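Local structure of geranylgeranyl pyrophosphate synthetase (Pyrococcus horikoshii, 1WY0) at residues R48-V53 / V73-I78. The protein probably condenses isopentenyl pyrophosphate with allylic pyrophosphates to make geranylgeranyl pyrophosphate, the C20 isoprenoid precursor of archaeal membrane lipids. Numbering follows the deposited sequence.
Sequences RVRPFV and VAIELI
Pro51 and Glu76 are the closest backbone pair, 6.1 Å between their CA atoms. Here the first turn of helix 49-57 runs nearly antiparallel to residues 73-78 of helix 69-90, the short axes 8.4 Å apart at 155°. Glu76 has the largest share of the buried surface. Its CG lies anti to the backbone N (chi1 -177°), and the bend at chi2 brings the carboxylate beside the N-terminal end of helix 49-57. OE2 takes a hydrogen bond from Arg48 NH1 at 3.2 Å, part of a salt bridge; it uses its anti lone pair, and guanidinium and carboxylate planes stand 71° apart. Water 1 joins the same oxygen to the backbone N of Arg48, the N-cap residue. OE1 is reached through water 2, which donates to it at 2.9 Å and accepts from both the backbone N and NH1 of Arg50. Water thus links the carboxylate to backbone N-H groups at the N-cap and in the first turn, and the helix dipole would probably favour its negative charge. Pro51 CG packs against Glu76 CB at 3.4 Å, the two side chains meeting at a slant; alongside, Arg50 CB touches Ile75 CG2 at 3.9 Å. An alanine in place of Glu76 would probably leave Arg48 NH1 without its carboxylate mate and both waters without their acceptor. Arg48 NH2 also hydrogen-bonds to Pro42 O and forms a salt bridge with Asp19 OD1, tying in helix 3-25. In this all-helical polyprenyl synthetase fold, Arg50 and Ile75 both rest on Ser185 of helix 167-193, while Leu77 and Ile78 pack on helix 107-126.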
# COMPACT_ATOMS: atom_id res chain seq x y z
N ARG A 48 -2.80 -14.30 -15.50
CA ARG A 48 -1.41 -14.11 -15.08
C ARG A 48 -0.48 -13.74 -16.23
O ARG A 48 0.64 -14.24 -16.31
CB ARG A 48 -0.87 -15.38 -14.41
CG ARG A 48 -1.84 -16.10 -13.47
CD ARG A 48 -2.38 -15.19 -12.36
NE ARG A 48 -3.16 -15.97 -11.40
CZ ARG A 48 -4.10 -15.47 -10.61
NH1 ARG A 48 -4.40 -14.18 -10.66
NH2 ARG A 48 -4.75 -16.26 -9.77
N VAL A 49 -0.93 -12.86 -17.11
CA VAL A 49 -0.12 -12.43 -18.24
C VAL A 49 1.18 -11.76 -17.80
O VAL A 49 2.23 -11.98 -18.41
CB VAL A 49 -0.90 -11.45 -19.14
CG1 VAL A 49 0.04 -10.81 -20.15
CG2 VAL A 49 -2.01 -12.20 -19.87
N ARG A 50 1.11 -10.92 -16.77
CA ARG A 50 2.30 -10.23 -16.29
C ARG A 50 3.34 -11.22 -15.79
O ARG A 50 4.50 -11.15 -16.18
CB ARG A 50 1.91 -9.22 -15.20
CG ARG A 50 1.19 -8.03 -15.79
CD ARG A 50 0.63 -7.06 -14.77
NE ARG A 50 -0.16 -6.04 -15.44
CZ ARG A 50 -1.31 -6.28 -16.06
NH1 ARG A 50 -1.83 -7.50 -16.08
NH2 ARG A 50 -1.94 -5.29 -16.69
N PRO A 51 2.95 -12.15 -14.91
CA PRO A 51 3.92 -13.13 -14.41
C PRO A 51 4.48 -13.94 -15.58
O PRO A 51 5.66 -14.28 -15.60
CB PRO A 51 3.08 -13.99 -13.46
CG PRO A 51 2.02 -13.05 -12.99
CD PRO A 51 1.64 -12.32 -14.24
N PHE A 52 3.62 -14.26 -16.54
CA PHE A 52 4.04 -15.02 -17.72
C PHE A 52 5.16 -14.27 -18.44
O PHE A 52 6.11 -14.88 -18.92
CB PHE A 52 2.87 -15.22 -18.69
CG PHE A 52 3.22 -16.06 -19.89
CD1 PHE A 52 3.44 -17.43 -19.76
CD2 PHE A 52 3.34 -15.48 -21.15
CE1 PHE A 52 3.77 -18.20 -20.87
CE2 PHE A 52 3.67 -16.25 -22.27
CZ PHE A 52 3.88 -17.62 -22.12
N VAL A 53 5.04 -12.95 -18.51
CA VAL A 53 6.06 -12.16 -19.18
C VAL A 53 7.35 -12.25 -18.39
O VAL A 53 8.44 -12.23 -18.97
CB VAL A 53 5.60 -10.70 -19.30
CG1 VAL A 53 6.74 -9.82 -19.81
CG2 VAL A 53 4.43 -10.64 -20.26
N VAL A 73 5.53 -13.46 -8.93
CA VAL A 73 4.39 -13.45 -8.02
C VAL A 73 4.22 -12.05 -7.45
O VAL A 73 3.10 -11.56 -7.33
CB VAL A 73 4.59 -14.47 -6.87
CG1 VAL A 73 3.55 -14.25 -5.78
CG2 VAL A 73 4.48 -15.89 -7.41
N ALA A 74 5.33 -11.41 -7.13
CA ALA A 74 5.33 -10.06 -6.57
C ALA A 74 4.56 -9.14 -7.51
O ALA A 74 3.66 -8.40 -7.10
CB ALA A 74 6.77 -9.56 -6.42
N ILE A 75 4.92 -9.20 -8.77
CA ILE A 75 4.28 -8.39 -9.78
C ILE A 75 2.78 -8.66 -9.91
O ILE A 75 2.00 -7.73 -10.09
CB ILE A 75 5.00 -8.55 -11.13
CG1 ILE A 75 6.38 -7.88 -11.03
CG2 ILE A 75 4.16 -7.94 -12.26
CD1 ILE A 75 7.07 -7.66 -12.38
N GLU A 76 2.37 -9.93 -9.81
CA GLU A 76 0.94 -10.22 -9.93
C GLU A 76 0.21 -9.73 -8.69
O GLU A 76 -0.96 -9.36 -8.76
CB GLU A 76 0.69 -11.72 -10.12
CG GLU A 76 -0.80 -12.09 -10.31
CD GLU A 76 -1.44 -11.49 -11.56
OE1 GLU A 76 -0.77 -10.75 -12.30
OE2 GLU A 76 -2.64 -11.74 -11.80
N LEU A 77 0.88 -9.75 -7.55
CA LEU A 77 0.28 -9.28 -6.31
C LEU A 77 0.13 -7.76 -6.40
O LEU A 77 -0.88 -7.20 -5.97
CB LEU A 77 1.16 -9.66 -5.11
CG LEU A 77 1.11 -11.15 -4.79
CD1 LEU A 77 2.02 -11.49 -3.60
CD2 LEU A 77 -0.34 -11.54 -4.49
N ILE A 78 1.12 -7.10 -6.97
CA ILE A 78 1.07 -5.65 -7.11
C ILE A 78 -0.07 -5.29 -8.05
O ILE A 78 -0.83 -4.37 -7.78
CB ILE A 78 2.39 -5.08 -7.65
CG1 ILE A 78 3.41 -5.00 -6.51
CG2 ILE A 78 2.16 -3.69 -8.26
CD1 ILE A 78 4.73 -4.37 -6.87
O HOH W 1 -4.14 -12.01 -14.12
O HOH W 2 -1.37 -10.21 -15.13